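Local coordinates for protein inulin fructotransferase (Bacillus sp. snu-7, PDB 2INV) that probably cleaves inulin by intramolecular fructosyl transfer, releasing a cyclic di-fructose anhydride as product, at residues 274-279 against 299-304; 295-300 against 335-340; 313-318 against 342-347; 348-353 against 370-375. All coordinates share one frame; numbering follows the deposited sequence.

Contact 1 of 4, residues 274-279 against 299-304; sequences GFYPGM and TNEGYP. With FRU (beta-D-fructofuranose), chain D.
The carboxylate oxygen E301 OE1 is gripped twice: R252 NE forms a salt bridge with it, and a water donates at 2.7 Å while accepting from Y276 OH. E301 OE2 is held as well, taking Y303 N on its anti lone pair (2.7 Å between Y303 N and E301 OE2), so the group is fixed through both oxygens. CG of E301 lies anti to the backbone N and the chain then bends, setting the carboxylate obliquely beside F275, its plane 63° from the ring, with OE1 3.1 Å from F275 CD2. Over the same ring sits the backbone: E301 CA is 3.3 Å from the F275 centroid and 9° off the normal, a CH-pi contact. T299 CG2 meets the ring edge. These loops project from adjacent coils of the right-handed parallel beta-helix, leaving neighbouring strands near G274 and T299, where T299 N donates to G274 O (3.1 Å) nearly along the C=O axis. Beyond them, F275 and Y303 belong to the observed glycan pocket. F275 CZ stands 3.6 Å from fructose O6, and Y303 CD2 is 3.8 Å from fructose O1. R252 also binds this fructose through NH1, making E301 a second-shell partner of the sugar.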
loop_
_atom_site.group_PDB
_atom_site.type_symbol
_atom_site.label_atom_id
_atom_site.label_comp_id
_atom_site.label_asym_id
_atom_site.label_seq_id
_atom_site.Cartn_x
_atom_site.Cartn_y
_atom_site.Cartn_z
ATOM N N GLY A 274 -19.667 8.535 -2.123
ATOM C CA GLY A 274 -20.553 8.519 -3.268
ATOM C C GLY A 274 -21.709 9.488 -3.127
ATOM O O GLY A 274 -21.982 9.991 -2.042
ATOM N N PHE A 275 -22.394 9.750 -4.234
ATOM C CA PHE A 275 -23.549 10.650 -4.236
ATOM C C PHE A 275 -24.816 9.867 -4.516
ATOM O O PHE A 275 -25.892 10.446 -4.654
ATOM C CB PHE A 275 -23.452 11.712 -5.335
ATOM C CG PHE A 275 -22.281 12.646 -5.209
ATOM C CD1 PHE A 275 -21.891 13.153 -3.977
ATOM C CD2 PHE A 275 -21.623 13.094 -6.352
ATOM C CE1 PHE A 275 -20.866 14.098 -3.890
ATOM C CE2 PHE A 275 -20.608 14.029 -6.278
ATOM C CZ PHE A 275 -20.227 14.536 -5.048
ATOM N N TYR A 276 -24.689 8.552 -4.627
ATOM C CA TYR A 276 -25.845 7.728 -4.926
ATOM C C TYR A 276 -25.918 6.414 -4.183
ATOM O O TYR A 276 -24.948 5.948 -3.586
ATOM C CB TYR A 276 -25.893 7.355 -6.415
ATOM C CG TYR A 276 -25.333 8.369 -7.368
ATOM C CD1 TYR A 276 -25.949 9.608 -7.544
ATOM C CD2 TYR A 276 -24.207 8.075 -8.133
ATOM C CE1 TYR A 276 -25.461 10.517 -8.468
ATOM C CE2 TYR A 276 -23.709 8.982 -9.053
ATOM C CZ TYR A 276 -24.340 10.201 -9.218
ATOM O OH TYR A 276 -23.852 11.106 -10.132
ATOM N N PRO A 277 -27.109 5.810 -4.209
ATOM C CA PRO A 277 -27.438 4.525 -3.599
ATOM C C PRO A 277 -26.534 3.440 -4.188
ATOM O O PRO A 277 -26.066 3.563 -5.317
ATOM C CB PRO A 277 -28.893 4.343 -4.004
ATOM C CG PRO A 277 -29.430 5.719 -3.842
ATOM C CD PRO A 277 -28.334 6.620 -4.395
ATOM N N GLY A 278 -26.280 2.397 -3.406
ATOM C CA GLY A 278 -25.448 1.295 -3.863
ATOM C C GLY A 278 -23.999 1.601 -4.220
ATOM O O GLY A 278 -23.542 1.280 -5.319
HETATM N N MSE A 279 -23.260 2.192 -3.286
HETATM C CA MSE A 279 -21.851 2.526 -3.502
HETATM C C MSE A 279 -21.008 1.252 -3.458
HETATM O O MSE A 279 -20.010 1.122 -4.174
HETATM C CB MSE A 279 -21.369 3.511 -2.419
HETATM C CG MSE A 279 -21.767 4.948 -2.672
HETATM SE SE MSE A 279 -21.925 6.031 -1.085
HETATM C CE MSE A 279 -23.574 5.333 -0.356
ATOM N N THR A 299 -23.661 11.098 0.328
ATOM C CA THR A 299 -24.150 12.464 0.437
ATOM C C THR A 299 -24.686 12.873 -0.924
ATOM O O THR A 299 -24.769 12.050 -1.842
ATOM C CB THR A 299 -23.039 13.442 0.905
ATOM O OG1 THR A 299 -23.631 14.688 1.299
ATOM C CG2 THR A 299 -22.036 13.687 -0.207
ATOM N N ASN A 300 -25.054 14.138 -1.061
ATOM C CA ASN A 300 -25.610 14.607 -2.321
ATOM C C ASN A 300 -24.543 15.246 -3.205
ATOM O O ASN A 300 -23.597 15.873 -2.720
ATOM C CB ASN A 300 -26.737 15.608 -2.057
ATOM C CG ASN A 300 -26.316 16.723 -1.135
ATOM O OD1 ASN A 300 -25.843 16.479 -0.021
ATOM N ND2 ASN A 300 -26.500 17.958 -1.582
ATOM N N GLU A 301 -24.709 15.079 -4.513
ATOM C CA GLU A 301 -23.793 15.630 -5.506
ATOM C C GLU A 301 -23.463 17.078 -5.148
ATOM O O GLU A 301 -24.358 17.911 -5.000
ATOM C CB GLU A 301 -24.446 15.576 -6.886
ATOM C CG GLU A 301 -23.740 16.406 -7.946
ATOM C CD GLU A 301 -22.338 15.922 -8.231
ATOM O OE1 GLU A 301 -22.193 14.840 -8.839
ATOM O OE2 GLU A 301 -21.378 16.621 -7.844
ATOM N N GLY A 302 -22.176 17.386 -5.031
ATOM C CA GLY A 302 -21.772 18.730 -4.656
ATOM C C GLY A 302 -21.310 19.677 -5.752
ATOM O O GLY A 302 -21.221 20.888 -5.505
ATOM N N TYR A 303 -21.040 19.159 -6.950
ATOM C CA TYR A 303 -20.595 20.012 -8.054
ATOM C C TYR A 303 -21.772 20.253 -9.005
ATOM O O TYR A 303 -22.196 19.355 -9.728
ATOM C CB TYR A 303 -19.425 19.329 -8.759
ATOM C CG TYR A 303 -18.671 20.145 -9.788
ATOM C CD1 TYR A 303 -18.230 21.443 -9.517
ATOM C CD2 TYR A 303 -18.325 19.578 -11.017
ATOM C CE1 TYR A 303 -17.456 22.153 -10.452
ATOM C CE2 TYR A 303 -17.552 20.273 -11.945
ATOM C CZ TYR A 303 -17.122 21.556 -11.659
ATOM O OH TYR A 303 -16.346 22.221 -12.578
ATOM N N PRO A 304 -22.314 21.480 -8.998
ATOM C CA PRO A 304 -23.442 21.969 -9.798
ATOM C C PRO A 304 -23.672 21.382 -11.201
ATOM O O PRO A 304 -24.787 20.962 -11.520
ATOM C CB PRO A 304 -23.199 23.472 -9.805
ATOM C CG PRO A 304 -22.780 23.693 -8.391
ATOM C CD PRO A 304 -21.793 22.564 -8.142
HETATM C C1 FRU D . -15.194 17.326 -10.712
HETATM C C2 FRU D . -14.713 16.256 -9.642
HETATM C C3 FRU D . -14.175 14.936 -10.265
HETATM C C4 FRU D . -14.587 13.822 -9.278
HETATM C C5 FRU D . -15.832 14.399 -8.670
HETATM C C6 FRU D . -15.749 14.239 -7.144
HETATM O O1 FRU D . -15.945 16.710 -11.791
HETATM O O3 FRU D . -12.976 14.612 -10.926
HETATM O O4 FRU D . -14.742 12.562 -9.907
HETATM O O5 FRU D . -15.938 15.802 -9.101
HETATM O O6 FRU D . -17.038 14.279 -6.683
HETATM O O HOH W 1 -26.550 13.240 -5.477
HETATM O O HOH W 2 -24.465 13.675 -9.738
#

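Contact 2 of 4, residues 295-300 against 335-340; sequences HIRRTN and AYNVPP
R297 has an intermediate chi1 (144°) followed by bends at chi2 and chi3, which bring its guanidinium edge-on to A335 O and alongside N337, the two side chains pointing the same way; R298 and Y336 both hold CG anti to the backbone N (chi1 166° and -179°), so their side chains run side by side. The backbones form neighbouring parallel beta-helix strands, bridged at R297-A335 and R298-Y336, with A335 N donating to I296 O and N337 N to R298 O, each at 2.9 Å. A335 O accepts twice: from R298 N, and from R297 NH1 at 3.2 Å, the latter donor well above the carbonyl plane. R297 NH2 reaches a water that donates to N337 OD1. T299 OG1 donates to N337 O at 2.7 Å. An alanine in place of R297 would probably lose the second grip on A335 O and the water link to N337, and uncover the methylene of N337. H295, R297 and A335 face the second subunit, whose E288 O accepts from H295 NE2. On the other face R298 CG lies 3.4 Å from Y336 CD2, and V338 CG2 covers one face of the R298 guanidinium, 3.7 Å from CZ. R298 NH1 and Y336 OH both bind D315 OD1, a pairing that would be expected to favour a charged carboxylate in this buried setting.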
loop_
_atom_site.group_PDB
_atom_site.type_symbol
_atom_site.label_atom_id
_atom_site.label_comp_id
_atom_site.label_asym_id
_atom_site.label_seq_id
_atom_site.Cartn_x
_atom_site.Cartn_y
_atom_site.Cartn_z
ATOM N N HIS A 295 -14.545 3.408 5.397
ATOM C CA HIS A 295 -15.330 4.593 5.713
ATOM C C HIS A 295 -16.258 4.790 4.535
ATOM O O HIS A 295 -15.817 5.023 3.409
ATOM C CB HIS A 295 -14.470 5.837 5.891
ATOM C CG HIS A 295 -15.203 6.979 6.524
ATOM N ND1 HIS A 295 -16.169 7.706 5.862
ATOM C CD2 HIS A 295 -15.053 7.566 7.734
ATOM C CE1 HIS A 295 -16.577 8.698 6.635
ATOM N NE2 HIS A 295 -15.914 8.635 7.775
ATOM N N ILE A 296 -17.551 4.690 4.806
ATOM C CA ILE A 296 -18.561 4.804 3.769
ATOM C C ILE A 296 -19.421 6.045 3.956
ATOM O O ILE A 296 -20.264 6.110 4.847
ATOM C CB ILE A 296 -19.413 3.528 3.778
ATOM C CG1 ILE A 296 -18.468 2.321 3.791
ATOM C CG2 ILE A 296 -20.334 3.482 2.573
ATOM C CD1 ILE A 296 -19.113 1.015 4.149
ATOM N N ARG A 297 -19.186 7.035 3.104
ATOM C CA ARG A 297 -19.901 8.296 3.162
ATOM C C ARG A 297 -20.781 8.546 1.953
ATOM O O ARG A 297 -20.313 8.645 0.817
ATOM C CB ARG A 297 -18.906 9.451 3.348
ATOM C CG ARG A 297 -19.274 10.745 2.626
ATOM C CD ARG A 297 -20.562 11.328 3.142
ATOM N NE ARG A 297 -20.416 12.732 3.510
ATOM C CZ ARG A 297 -21.123 13.325 4.469
ATOM N NH1 ARG A 297 -22.028 12.632 5.157
ATOM N NH2 ARG A 297 -20.919 14.608 4.749
ATOM N N ARG A 298 -22.072 8.653 2.230
ATOM C CA ARG A 298 -23.064 8.911 1.206
ATOM C C ARG A 298 -23.563 10.335 1.411
ATOM O O ARG A 298 -23.830 10.745 2.549
ATOM C CB ARG A 298 -24.223 7.924 1.352
ATOM C CG ARG A 298 -25.477 8.288 0.572
ATOM C CD ARG A 298 -25.207 8.330 -0.918
ATOM N NE ARG A 298 -25.973 9.385 -1.564
ATOM C CZ ARG A 298 -27.293 9.374 -1.721
ATOM N NH1 ARG A 298 -28.015 8.354 -1.281
ATOM N NH2 ARG A 298 -27.890 10.397 -2.316
ATOM N N THR A 299 -23.661 11.098 0.328
ATOM C CA THR A 299 -24.150 12.464 0.437
ATOM C C THR A 299 -24.686 12.873 -0.924
ATOM O O THR A 299 -24.769 12.050 -1.842
ATOM C CB THR A 299 -23.039 13.442 0.905
ATOM O OG1 THR A 299 -23.631 14.688 1.299
ATOM C CG2 THR A 299 -22.036 13.687 -0.207
ATOM N N ASN A 300 -25.054 14.138 -1.061
ATOM C CA ASN A 300 -25.610 14.607 -2.321
ATOM C C ASN A 300 -24.543 15.246 -3.205
ATOM O O ASN A 300 -23.597 15.873 -2.720
ATOM C CB ASN A 300 -26.737 15.608 -2.057
ATOM C CG ASN A 300 -26.316 16.723 -1.135
ATOM O OD1 ASN A 300 -25.843 16.479 -0.021
ATOM N ND2 ASN A 300 -26.500 17.958 -1.582
ATOM N N ALA A 335 -21.345 7.511 7.148
ATOM C CA ALA A 335 -21.677 8.923 7.333
ATOM C C ALA A 335 -22.624 9.293 6.199
ATOM O O ALA A 335 -22.211 9.462 5.053
ATOM C CB ALA A 335 -20.418 9.774 7.269
ATOM N N TYR A 336 -23.901 9.416 6.529
ATOM C CA TYR A 336 -24.921 9.722 5.538
ATOM C C TYR A 336 -25.558 11.096 5.731
ATOM O O TYR A 336 -26.208 11.369 6.748
ATOM C CB TYR A 336 -25.972 8.606 5.570
ATOM C CG TYR A 336 -27.104 8.739 4.590
ATOM C CD1 TYR A 336 -28.124 9.666 4.801
ATOM C CD2 TYR A 336 -27.179 7.919 3.465
ATOM C CE1 TYR A 336 -29.192 9.773 3.920
ATOM C CE2 TYR A 336 -28.248 8.018 2.575
ATOM C CZ TYR A 336 -29.248 8.944 2.809
ATOM O OH TYR A 336 -30.308 9.050 1.941
ATOM N N ASN A 337 -25.356 11.964 4.743
ATOM C CA ASN A 337 -25.902 13.320 4.774
ATOM C C ASN A 337 -26.603 13.603 3.447
ATOM O O ASN A 337 -25.961 13.929 2.439
ATOM C CB ASN A 337 -24.783 14.341 4.981
ATOM C CG ASN A 337 -25.302 15.706 5.337
ATOM O OD1 ASN A 337 -24.533 16.647 5.505
ATOM N ND2 ASN A 337 -26.611 15.817 5.486
ATOM N N VAL A 338 -27.923 13.466 3.450
ATOM C CA VAL A 338 -28.706 13.681 2.250
ATOM C C VAL A 338 -30.014 14.407 2.560
ATOM O O VAL A 338 -30.737 14.049 3.489
ATOM C CB VAL A 338 -29.019 12.332 1.561
ATOM C CG1 VAL A 338 -29.909 12.551 0.337
ATOM C CG2 VAL A 338 -27.728 11.652 1.150
ATOM N N PRO A 339 -30.303 15.480 1.808
ATOM C CA PRO A 339 -31.516 16.290 1.953
ATOM C C PRO A 339 -32.781 15.432 1.993
ATOM O O PRO A 339 -32.993 14.587 1.120
ATOM C CB PRO A 339 -31.467 17.179 0.715
ATOM C CG PRO A 339 -30.009 17.491 0.621
ATOM C CD PRO A 339 -29.316 16.173 0.957
ATOM N N PRO A 340 -33.614 15.607 3.032
ATOM C CA PRO A 340 -34.846 14.817 3.117
ATOM C C PRO A 340 -35.558 14.765 1.776
ATOM O O PRO A 340 -36.127 13.730 1.404
ATOM C CB PRO A 340 -35.662 15.570 4.151
ATOM C CG PRO A 340 -34.621 16.028 5.110
ATOM C CD PRO A 340 -33.451 16.468 4.219
HETATM O O HOH W 3 -22.327 16.044 6.966
#

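Contact 3 of 4, residues 313-318 against 342-347; sequences LDDLYG and NIAPAG
This is a loop-to-loop clasp on the side of the right-handed parallel beta-helix, joining the excursion after strand 285-299 to the one after strand 328-337 on the next coil. The evidence is a two-way exchange between D315 and A344. D315 N donates to A344 O at 2.7 Å, bent to 139° and from above the carbonyl plane, while A344 N donates back to D315 OD2 at 2.8 Å, on the anti lone pair. A water donates to both D315 OD2 and N342 O, tying the carboxylate to a second carbonyl of that loop. D315 CG is anti to the carbonyl carbon (chi1 -70°), and the other oxygen, OD1, serves R298 and Y336. An alanine in place of D315 would probably lose the A344 N bond, the water link and the anchor of R298 and Y336 together. The loop around D315 is shaped locally: D314 to Y317 is a type I turn, and D314 OD1 accepts from L316 N at 2.7 Å, an Asx turn. Against it lies the loop with the cis peptide before P345. D314 CB approaches A344 CB to 3.5 Å and P345 CD to 3.7 Å, and L316 CD1 meets P345 CD at 4.0 Å.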
loop_
_atom_site.group_PDB
_atom_site.type_symbol
_atom_site.label_atom_id
_atom_site.label_comp_id
_atom_site.label_asym_id
_atom_site.label_seq_id
_atom_site.Cartn_x
_atom_site.Cartn_y
_atom_site.Cartn_z
ATOM N N LEU A 313 -31.239 4.312 -8.791
ATOM C CA LEU A 313 -31.537 3.546 -7.596
ATOM C C LEU A 313 -32.125 4.428 -6.511
ATOM O O LEU A 313 -31.806 5.615 -6.425
ATOM C CB LEU A 313 -30.272 2.866 -7.084
ATOM C CG LEU A 313 -29.697 1.796 -8.011
ATOM C CD1 LEU A 313 -28.464 1.174 -7.386
ATOM C CD2 LEU A 313 -30.756 0.733 -8.271
ATOM N N ASP A 314 -33.009 3.861 -5.692
ATOM C CA ASP A 314 -33.588 4.648 -4.613
ATOM C C ASP A 314 -32.841 4.351 -3.318
ATOM O O ASP A 314 -31.962 3.481 -3.279
ATOM C CB ASP A 314 -35.105 4.410 -4.457
ATOM C CG ASP A 314 -35.466 2.984 -4.052
ATOM O OD1 ASP A 314 -34.791 2.394 -3.179
ATOM O OD2 ASP A 314 -36.466 2.458 -4.599
ATOM N N ASP A 315 -33.166 5.097 -2.270
ATOM C CA ASP A 315 -32.491 4.945 -0.986
ATOM C C ASP A 315 -32.830 3.698 -0.193
ATOM O O ASP A 315 -32.385 3.542 0.941
ATOM C CB ASP A 315 -32.743 6.184 -0.140
ATOM C CG ASP A 315 -32.009 7.395 -0.675
ATOM O OD1 ASP A 315 -30.808 7.551 -0.360
ATOM O OD2 ASP A 315 -32.618 8.182 -1.431
ATOM N N LEU A 316 -33.622 2.810 -0.775
ATOM C CA LEU A 316 -33.955 1.582 -0.073
ATOM C C LEU A 316 -33.045 0.470 -0.611
ATOM O O LEU A 316 -32.988 -0.625 -0.054
ATOM C CB LEU A 316 -35.440 1.239 -0.240
ATOM C CG LEU A 316 -36.372 2.196 0.521
ATOM C CD1 LEU A 316 -37.823 1.894 0.196
ATOM C CD2 LEU A 316 -36.132 2.059 2.019
ATOM N N TYR A 317 -32.308 0.778 -1.683
ATOM C CA TYR A 317 -31.361 -0.167 -2.285
ATOM C C TYR A 317 -30.260 -0.360 -1.248
ATOM O O TYR A 317 -29.684 -1.452 -1.131
ATOM C CB TYR A 317 -30.740 0.420 -3.563
ATOM C CG TYR A 317 -29.897 -0.553 -4.368
ATOM C CD1 TYR A 317 -30.494 -1.503 -5.194
ATOM C CD2 TYR A 317 -28.501 -0.514 -4.317
ATOM C CE1 TYR A 317 -29.726 -2.388 -5.962
ATOM C CE2 TYR A 317 -27.717 -1.401 -5.077
ATOM C CZ TYR A 317 -28.341 -2.332 -5.899
ATOM O OH TYR A 317 -27.588 -3.192 -6.659
ATOM N N GLY A 318 -29.974 0.712 -0.507
ATOM C CA GLY A 318 -28.940 0.661 0.509
ATOM C C GLY A 318 -27.606 1.171 0.002
ATOM O O GLY A 318 -27.285 0.997 -1.173
ATOM N N ASN A 342 -34.232 14.794 -1.203
ATOM C CA ASN A 342 -33.582 14.098 -2.291
ATOM C C ASN A 342 -33.671 12.610 -2.031
ATOM O O ASN A 342 -33.232 11.788 -2.844
ATOM C CB ASN A 342 -32.134 14.544 -2.424
ATOM C CG ASN A 342 -32.016 15.962 -2.932
ATOM O OD1 ASN A 342 -32.646 16.342 -3.918
ATOM N ND2 ASN A 342 -31.210 16.757 -2.251
ATOM N N ILE A 343 -34.291 12.274 -0.907
ATOM C CA ILE A 343 -34.445 10.893 -0.513
ATOM C C ILE A 343 -35.584 10.158 -1.213
ATOM O O ILE A 343 -36.766 10.503 -1.107
ATOM C CB ILE A 343 -34.578 10.803 1.010
ATOM C CG1 ILE A 343 -33.283 11.337 1.643
ATOM C CG2 ILE A 343 -34.835 9.368 1.445
ATOM C CD1 ILE A 343 -33.305 11.445 3.138
ATOM N N ALA A 344 -35.178 9.118 -1.927
ATOM C CA ALA A 344 -36.053 8.262 -2.706
ATOM C C ALA A 344 -36.409 6.978 -1.956
ATOM O O ALA A 344 -35.508 6.240 -1.539
ATOM C CB ALA A 344 -35.381 7.903 -4.006
ATOM N N PRO A 345 -37.693 6.725 -1.713
ATOM C CA PRO A 345 -39.003 7.345 -1.949
ATOM C C PRO A 345 -39.374 8.371 -0.872
ATOM O O PRO A 345 -38.918 8.273 0.283
ATOM C CB PRO A 345 -39.938 6.155 -1.885
ATOM C CG PRO A 345 -39.180 5.161 -2.652
ATOM C CD PRO A 345 -37.781 5.281 -2.024
ATOM N N ALA A 346 -40.166 9.363 -1.260
ATOM C CA ALA A 346 -40.569 10.402 -0.341
ATOM C C ALA A 346 -41.112 9.746 0.915
ATOM O O ALA A 346 -41.985 8.859 0.860
ATOM C CB ALA A 346 -41.630 11.265 -0.981
ATOM N N GLY A 347 -40.604 10.207 2.052
ATOM C CA GLY A 347 -41.040 9.681 3.322
ATOM C C GLY A 347 -40.189 8.519 3.779
ATOM O O GLY A 347 -40.157 8.197 4.966
HETATM O O HOH W 4 -30.846 9.973 -2.747
#

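Contact 4 of 4, residues 348-353 against 370-375; sequences AQPTQI and SDVASQ
Q352 leaves the backbone with CG anti to the carbonyl carbon (chi1 -67°) and bends at chi2, bringing its tip to S374. Its CB lies 4.1 Å from Q375 O; CG is 3.6 Å from S374 OG; CD is 3.9 Å from that same oxygen; and NE2 donates to it at 3.1 Å, nearly straight (173°) and with S374 OG in the amide plane. The site is a corner of the right-handed parallel beta-helix, where the chain turns at Q352 and successive coils stack. S374 OG passes the bond on: set anti to its backbone N, it donates to P350 O at 2.8 Å, from above the carbonyl plane. P350 O is thereby gripped twice, since Q375 N also donates to it at 2.9 Å, nearly along the C=O axis. The parallel bridge of T351 with Q375 is completed by Q352 N donating to Q375 O at 2.9 Å (161°). Thus S374, although its CB points away from the other segment, accepts from one side chain and donates to one main-chain carbonyl, tying the corner to the neighbouring coil. On the outer side of the corner the Q349 side chain lies over A373. S370 OG donates to V372 O, bracing its own loop, and there the V372 branch CG2 crosses the proline ring almost at a right angle, 3.9 Å from P350 CG.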
loop_
_atom_site.group_PDB
_atom_site.type_symbol
_atom_site.label_atom_id
_atom_site.label_comp_id
_atom_site.label_asym_id
_atom_site.label_seq_id
_atom_site.Cartn_x
_atom_site.Cartn_y
_atom_site.Cartn_z
ATOM N N ALA A 348 -39.454 7.891 2.872
ATOM C CA ALA A 348 -38.680 6.734 3.298
ATOM C C ALA A 348 -37.390 7.014 4.060
ATOM O O ALA A 348 -36.709 8.044 3.887
ATOM C CB ALA A 348 -38.377 5.834 2.127
ATOM N N GLN A 349 -37.086 6.059 4.928
ATOM C CA GLN A 349 -35.891 6.082 5.743
ATOM C C GLN A 349 -34.787 5.420 4.945
ATOM O O GLN A 349 -34.959 4.312 4.430
ATOM C CB GLN A 349 -36.111 5.300 7.037
ATOM C CG GLN A 349 -36.758 6.098 8.163
ATOM C CD GLN A 349 -36.567 5.431 9.511
ATOM O OE1 GLN A 349 -35.479 4.937 9.824
ATOM N NE2 GLN A 349 -37.619 5.415 10.320
ATOM N N PRO A 350 -33.659 6.114 4.791
ATOM C CA PRO A 350 -32.499 5.610 4.064
ATOM C C PRO A 350 -31.984 4.320 4.702
ATOM O O PRO A 350 -31.967 4.184 5.930
ATOM C CB PRO A 350 -31.514 6.764 4.189
ATOM C CG PRO A 350 -32.414 7.941 4.014
ATOM C CD PRO A 350 -33.634 7.587 4.853
ATOM N N THR A 351 -31.574 3.372 3.866
ATOM C CA THR A 351 -31.044 2.103 4.356
ATOM C C THR A 351 -29.533 2.091 4.217
ATOM O O THR A 351 -29.011 2.216 3.113
ATOM C CB THR A 351 -31.608 0.904 3.561
ATOM O OG1 THR A 351 -33.028 0.824 3.738
ATOM C CG2 THR A 351 -30.967 -0.401 4.027
ATOM N N GLN A 352 -28.830 1.966 5.335
ATOM C CA GLN A 352 -27.379 1.933 5.284
ATOM C C GLN A 352 -26.931 0.586 4.744
ATOM O O GLN A 352 -26.204 0.511 3.748
ATOM C CB GLN A 352 -26.770 2.163 6.672
ATOM C CG GLN A 352 -26.999 3.570 7.256
ATOM C CD GLN A 352 -26.745 4.684 6.265
ATOM O OE1 GLN A 352 -25.687 4.743 5.618
ATOM N NE2 GLN A 352 -27.716 5.591 6.150
ATOM N N ILE A 353 -27.358 -0.486 5.403
ATOM C CA ILE A 353 -26.978 -1.821 4.956
ATOM C C ILE A 353 -28.187 -2.696 4.639
ATOM O O ILE A 353 -29.059 -2.918 5.481
ATOM C CB ILE A 353 -26.100 -2.538 6.002
ATOM C CG1 ILE A 353 -24.785 -1.781 6.157
ATOM C CG2 ILE A 353 -25.835 -3.977 5.576
ATOM C CD1 ILE A 353 -23.923 -2.257 7.306
ATOM N N SER A 370 -26.261 9.889 10.580
ATOM C CA SER A 370 -27.055 10.445 9.511
ATOM C C SER A 370 -27.934 11.564 10.001
ATOM O O SER A 370 -28.351 11.595 11.165
ATOM C CB SER A 370 -27.891 9.357 8.823
ATOM O OG SER A 370 -28.854 8.824 9.703
ATOM N N ASP A 371 -28.208 12.482 9.085
ATOM C CA ASP A 371 -29.019 13.649 9.369
ATOM C C ASP A 371 -30.497 13.291 9.475
ATOM O O ASP A 371 -31.310 14.109 9.928
ATOM C CB ASP A 371 -28.814 14.680 8.259
ATOM C CG ASP A 371 -29.263 14.164 6.903
ATOM O OD1 ASP A 371 -29.776 14.966 6.087
ATOM O OD2 ASP A 371 -29.097 12.954 6.655
ATOM N N VAL A 372 -30.843 12.074 9.072
ATOM C CA VAL A 372 -32.226 11.659 9.115
ATOM C C VAL A 372 -32.391 10.291 9.743
ATOM O O VAL A 372 -31.435 9.530 9.864
ATOM C CB VAL A 372 -32.826 11.617 7.700
ATOM C CG1 VAL A 372 -32.766 12.983 7.060
ATOM C CG2 VAL A 372 -32.064 10.607 6.848
ATOM N N ALA A 373 -33.616 9.995 10.158
ATOM C CA ALA A 373 -33.913 8.702 10.742
ATOM C C ALA A 373 -33.530 7.737 9.631
ATOM O O ALA A 373 -33.930 7.916 8.486
ATOM C CB ALA A 373 -35.398 8.589 11.059
ATOM N N SER A 374 -32.745 6.722 9.964
ATOM C CA SER A 374 -32.294 5.763 8.968
ATOM C C SER A 374 -32.280 4.342 9.501
ATOM O O SER A 374 -32.074 4.126 10.697
ATOM C CB SER A 374 -30.889 6.154 8.500
ATOM O OG SER A 374 -30.222 5.060 7.892
ATOM N N GLN A 375 -32.524 3.372 8.623
ATOM C CA GLN A 375 -32.478 1.984 9.045
ATOM C C GLN A 375 -31.047 1.556 8.749
ATOM O O GLN A 375 -30.651 1.433 7.581
ATOM C CB GLN A 375 -33.480 1.121 8.268
ATOM C CG GLN A 375 -34.940 1.255 8.738
ATOM C CD GLN A 375 -35.110 1.130 10.243
ATOM O OE1 GLN A 375 -35.269 2.135 10.942
ATOM N NE2 GLN A 375 -35.078 -0.104 10.749
#

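Contact 2 is the most buried of the four and the one built mainly on paired strands, though its ends run into loop, with a face toward the second subunit; contacts 1, 3 and 4 are partly buried, the first two joining loops and contact 4 a corner holding a single parallel bridge. Contacts 1 and 2 share T299 and N300, where strand 285-299 runs out into the loop of contact 1. Contact 1 alone borders the sugar, and its chemistry is a charged carboxylate beside an aromatic ring. Contact 3 supplies the carboxylate that R298 and Y336 of contact 2 bind. Contact 4 relies on uncharged amide, hydroxyl and carbonyl groups, and is joined to contact 3 through D315 O and T351 N, a probable hydrogen bond.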